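Local coordinates for ribokinase (Staphylococcus aureus, PDB 3RY7), which phosphorylates D-ribose at O-5 in an ATP- and magnesium-dependent reaction, yielding ribose 5-phosphate for nucleotide and amino-acid synthesis or the pentose phosphate pathway, at residues T11-F16 and A69-E74; I63-V68 and K88-K93. All coordinates share one frame; numbering follows the deposited sequence.

Interaction 1 of 2, residues T11-F16 and A69-E74; sequences TNVDQF and ADFILE
The carbonyl oxygen of Ala-69, a residue whose methyl rests against Val-13 of the strand, receives two backbone donors: Leu-73 N at 3.0 Å and, more weakly, Ile-72 N. Ala-69 is the N-cap of helix 70-78, so this oxygen takes part in the first turn, from which Phe-71 and Ile-72 reach strand 12-18, whose short segment crosses the helix start at 115°. No hydrogen bond spans the contact. It illustrates how apolar groups can pack a helix start against a strand inside a sheet.

Val-13 is the middle piece. Its CG2 lies 4.0 Å from Ala-69 CB and touches the CD1 of Ile-72 as well, while its other branch, CG1, reaches the rim of the Phe-71 ring near the ring plane, 4.4 Å from CE1. Ile-72 enters from the helix with CD1 anti to CA (chi2 176°), and that terminal methyl comes 3.7 Å from Thr-11 CG2, the two side chains meeting tip to tip. The same methyl sits 3.4 Å from Asn-12 O. Along its own chain, Ile-72 CG1 covers one face of Phe-71, 3.6 Å above the plane and offset toward the rim.

Thr-11 divides its labour: its methyl serves the apolar contact, and OG1 hydrogen-bonds Thr-61 OG1 on strand 56-64 of the main sheet. On the helix side, Gln-292 of the second subunit packs on Ile-72, and beyond the contact Lys-288 of that subunit makes a cation-pi interaction with Phe-16.

Strand 12-18 belongs to the small lid sheet of the ribokinase fold, and Asn-12, Val-13 and Asp-14 probably bind the sugar; Asp-14 OD1 hydrogen-bonds a glycerol, probably from the crystallisation liquor. The chemistry implies that the strand carrying these substrate residues is backed by packing of methyls and a ring edge that uses no polar side-chain atom of these residues.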
# COMPACT_ATOMS: atom_id res chain seq x y z
N THR A 11 -2.84 -9.76 20.83
CA THR A 11 -3.50 -8.80 19.95
C THR A 11 -3.19 -7.41 20.48
O THR A 11 -3.37 -7.14 21.67
CB THR A 11 -5.02 -9.00 19.91
OG1 THR A 11 -5.31 -10.28 19.32
CG2 THR A 11 -5.69 -7.91 19.05
N ASN A 12 -2.68 -6.55 19.60
CA ASN A 12 -2.29 -5.20 19.99
C ASN A 12 -3.02 -4.17 19.13
O ASN A 12 -3.29 -4.43 17.96
CB ASN A 12 -0.79 -4.98 19.79
CG ASN A 12 0.07 -5.60 20.88
OD1 ASN A 12 -0.42 -5.91 21.98
ND2 ASN A 12 1.37 -5.76 20.59
N VAL A 13 -3.32 -3.01 19.70
CA VAL A 13 -3.68 -1.88 18.86
C VAL A 13 -2.43 -1.00 18.70
O VAL A 13 -1.94 -0.44 19.67
CB VAL A 13 -4.87 -1.09 19.41
CG1 VAL A 13 -5.15 0.14 18.55
CG2 VAL A 13 -6.10 -2.00 19.50
N ASP A 14 -1.90 -0.95 17.48
CA ASP A 14 -0.72 -0.13 17.20
C ASP A 14 -1.11 1.33 16.95
O ASP A 14 -1.87 1.63 16.04
CB ASP A 14 0.01 -0.67 15.96
CG ASP A 14 0.61 -2.06 16.18
OD1 ASP A 14 0.64 -2.56 17.33
OD2 ASP A 14 1.07 -2.65 15.17
N GLN A 15 -0.58 2.23 17.76
CA GLN A 15 -0.76 3.66 17.53
C GLN A 15 0.44 4.28 16.84
O GLN A 15 1.48 4.47 17.44
CB GLN A 15 -0.96 4.39 18.84
CG GLN A 15 -2.31 5.01 18.92
CD GLN A 15 -3.33 4.00 19.33
OE1 GLN A 15 -4.37 3.85 18.69
NE2 GLN A 15 -3.03 3.27 20.39
N PHE A 16 0.25 4.64 15.57
CA PHE A 16 1.32 5.23 14.77
C PHE A 16 1.26 6.75 14.72
O PHE A 16 0.25 7.34 14.32
CB PHE A 16 1.26 4.68 13.35
CG PHE A 16 1.75 3.27 13.23
CD1 PHE A 16 3.09 3.02 12.93
CD2 PHE A 16 0.89 2.19 13.41
CE1 PHE A 16 3.55 1.72 12.80
CE2 PHE A 16 1.34 0.89 13.28
CZ PHE A 16 2.68 0.65 12.98
N ALA A 69 -10.03 -2.97 20.20
CA ALA A 69 -9.62 -3.89 19.14
C ALA A 69 -10.81 -4.49 18.40
O ALA A 69 -10.66 -5.47 17.67
CB ALA A 69 -8.74 -5.00 19.69
N ASP A 70 -12.00 -3.92 18.59
CA ASP A 70 -13.18 -4.44 17.92
C ASP A 70 -13.01 -4.44 16.40
O ASP A 70 -13.59 -5.29 15.71
CB ASP A 70 -14.44 -3.64 18.31
CG ASP A 70 -14.96 -3.99 19.70
OD1 ASP A 70 -14.39 -4.87 20.38
OD2 ASP A 70 -15.96 -3.36 20.12
N PHE A 71 -12.23 -3.51 15.87
CA PHE A 71 -12.06 -3.49 14.42
C PHE A 71 -11.19 -4.65 13.99
O PHE A 71 -11.37 -5.20 12.90
CB PHE A 71 -11.51 -2.15 13.92
CG PHE A 71 -10.08 -1.90 14.27
CD1 PHE A 71 -9.73 -1.31 15.48
CD2 PHE A 71 -9.07 -2.21 13.37
CE1 PHE A 71 -8.41 -1.06 15.79
CE2 PHE A 71 -7.75 -1.97 13.67
CZ PHE A 71 -7.41 -1.39 14.89
N ILE A 72 -10.25 -5.03 14.85
CA ILE A 72 -9.43 -6.20 14.59
C ILE A 72 -10.27 -7.47 14.60
O ILE A 72 -10.13 -8.31 13.73
CB ILE A 72 -8.30 -6.33 15.63
CG1 ILE A 72 -7.53 -5.01 15.75
CG2 ILE A 72 -7.38 -7.50 15.27
CD1 ILE A 72 -6.43 -5.01 16.84
N LEU A 73 -11.17 -7.59 15.57
CA LEU A 73 -12.04 -8.77 15.63
C LEU A 73 -12.81 -8.93 14.32
O LEU A 73 -13.04 -10.04 13.85
CB LEU A 73 -12.99 -8.68 16.81
CG LEU A 73 -12.35 -8.52 18.20
CD1 LEU A 73 -13.39 -8.42 19.31
CD2 LEU A 73 -11.38 -9.65 18.48
N GLU A 74 -13.23 -7.81 13.75
CA GLU A 74 -13.91 -7.85 12.46
C GLU A 74 -12.98 -8.41 11.37
O GLU A 74 -13.40 -9.20 10.53
CB GLU A 74 -14.44 -6.47 12.07
CG GLU A 74 -15.95 -6.39 12.08
CD GLU A 74 -16.61 -7.42 11.17
OE1 GLU A 74 -16.33 -7.43 9.94
OE2 GLU A 74 -17.43 -8.22 11.68

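Interaction 2 of 2, residues I63-V68 and K88-K93; sequences IGTDGV and KTAEAK
Ile-63 and Lys-88 pair in parallel at the end of a beta-alpha-beta unit, strand 56-64, helix 70-78, strand 87-89, at the edge of the main sheet. This is a compact example of how neighbouring strands stay joined as they run out into loops.

Backbone bonding centres on Ile-63 O. It accepts Thr-89 N at 2.9 Å, in the carbonyl plane, with an N-H...O angle of 145°, and Lys-88 CA approaches the same oxygen in a CA-H...O contact. One residue on, Gly-64 CA makes the matching contact to Thr-89 O at 3.1 Å.

Apolar contact follows the pairing. Ile-63 and Lys-88 lie side by side, pointing the same way, with Ile-63 CG1 3.9 Å from Lys-88 CG; Thr-65 CG2 and Gly-64 O both lie against Lys-88 CB.

Polar links hold the loops. A water accepts from Thr-65 N at 2.7 Å and donates to Ala-92 O, bridging the two loops. Within 88-93, Thr-89 OG1, anti to the backbone N (chi1 -177°), accepts Glu-91 N in an ST turn.

Charge plays little direct part: Asp-66 OD2 hydrogen-bonds Thr-94 OG1, OD1 is also hydrogen-bonded just outside the segments, and Lys-93 NZ lies 7.0 Å from Asp-66 OD1. Within 88-93, what OD1 meets is aliphatic, Lys-93 CB at 3.4 Å, where the two side chains cross at about a right angle.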
# COMPACT_ATOMS: atom_id res chain seq x y z
N ILE A 63 -7.97 -9.87 25.03
CA ILE A 63 -8.08 -8.43 24.96
C ILE A 63 -8.87 -7.89 26.14
O ILE A 63 -9.35 -8.65 26.99
CB ILE A 63 -8.78 -7.99 23.69
CG1 ILE A 63 -10.19 -8.59 23.64
CG2 ILE A 63 -7.96 -8.41 22.46
CD1 ILE A 63 -10.91 -8.35 22.31
N GLY A 64 -9.00 -6.57 26.19
CA GLY A 64 -9.73 -5.95 27.27
C GLY A 64 -11.20 -5.84 26.91
O GLY A 64 -11.65 -6.32 25.87
N THR A 65 -11.95 -5.19 27.80
CA THR A 65 -13.36 -4.92 27.57
C THR A 65 -13.54 -3.47 27.14
O THR A 65 -14.64 -2.91 27.22
CB THR A 65 -14.18 -5.22 28.85
OG1 THR A 65 -13.58 -4.54 29.96
CG2 THR A 65 -14.19 -6.74 29.14
N ASP A 66 -12.46 -2.85 26.68
CA ASP A 66 -12.47 -1.46 26.25
C ASP A 66 -12.91 -1.28 24.79
O ASP A 66 -13.16 -0.17 24.36
CB ASP A 66 -11.12 -0.78 26.52
CG ASP A 66 -9.93 -1.58 25.98
OD1 ASP A 66 -8.77 -1.20 26.27
OD2 ASP A 66 -10.15 -2.58 25.28
N GLY A 67 -13.03 -2.37 24.05
CA GLY A 67 -13.52 -2.30 22.69
C GLY A 67 -12.55 -1.71 21.69
O GLY A 67 -12.90 -1.53 20.52
N VAL A 68 -11.31 -1.43 22.10
CA VAL A 68 -10.39 -0.76 21.19
C VAL A 68 -9.91 -1.66 20.05
O VAL A 68 -9.43 -1.16 19.03
CB VAL A 68 -9.18 -0.12 21.91
CG1 VAL A 68 -9.62 1.07 22.75
CG2 VAL A 68 -8.45 -1.13 22.76
N LYS A 88 -12.04 -11.77 26.90
CA LYS A 88 -12.08 -10.34 27.24
C LYS A 88 -12.02 -10.17 28.73
O LYS A 88 -12.69 -10.88 29.47
CB LYS A 88 -13.34 -9.66 26.72
CG LYS A 88 -13.51 -9.75 25.22
CD LYS A 88 -14.59 -8.81 24.71
CE LYS A 88 -14.98 -9.12 23.27
NZ LYS A 88 -16.02 -8.16 22.73
N THR A 89 -11.19 -9.24 29.18
CA THR A 89 -11.00 -9.03 30.60
C THR A 89 -11.05 -7.54 30.93
O THR A 89 -10.63 -6.70 30.13
CB THR A 89 -9.66 -9.57 31.07
OG1 THR A 89 -9.58 -9.39 32.48
CG2 THR A 89 -8.50 -8.84 30.40
N ALA A 90 -11.57 -7.24 32.12
CA ALA A 90 -11.63 -5.87 32.63
C ALA A 90 -10.43 -5.63 33.51
O ALA A 90 -10.21 -4.53 33.98
CB ALA A 90 -12.91 -5.65 33.42
N GLU A 91 -9.63 -6.67 33.70
CA GLU A 91 -8.41 -6.60 34.50
C GLU A 91 -7.37 -5.64 33.91
O GLU A 91 -6.55 -5.07 34.64
CB GLU A 91 -7.81 -8.00 34.61
CG GLU A 91 -6.40 -8.06 35.24
CD GLU A 91 -5.91 -9.49 35.50
OE1 GLU A 91 -4.84 -9.67 36.11
OE2 GLU A 91 -6.62 -10.44 35.08
N ALA A 92 -7.38 -5.49 32.60
CA ALA A 92 -6.40 -4.65 31.93
C ALA A 92 -6.99 -4.15 30.63
O ALA A 92 -7.92 -4.76 30.08
CB ALA A 92 -5.10 -5.45 31.65
N LYS A 93 -6.47 -3.04 30.13
CA LYS A 93 -6.87 -2.55 28.84
C LYS A 93 -6.24 -3.44 27.77
O LYS A 93 -5.30 -4.19 28.03
CB LYS A 93 -6.44 -1.10 28.70
CG LYS A 93 -7.09 -0.19 29.74
CD LYS A 93 -6.49 1.20 29.69
CE LYS A 93 -4.97 1.13 29.85
NZ LYS A 93 -4.53 1.19 31.28
O HOH W 1 -10.47 -3.47 29.33

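Both contacts involve the beta-alpha-beta unit, interaction 1 through its helix and interaction 2 through its two strands; their segments alternate along the chain, and their centres lie 12 Å apart. Interaction 1 is buried and almost wholly apolar, joining the start of the connecting helix to a strand of the lid sheet; interaction 2 is partly exposed and largely backbone-borne, with water and a local turn finishing the loops. They meet directly: Ile-63 packs through CG2 on Thr-11 CB and through CD1 on Leu-73 CD1, and Val-68 O approaches Val-13 CG2 at 3.5 Å. Chemistry thus tracks position, methyl packing between helix and strand inside, hydrogen bonding at the sheet edge.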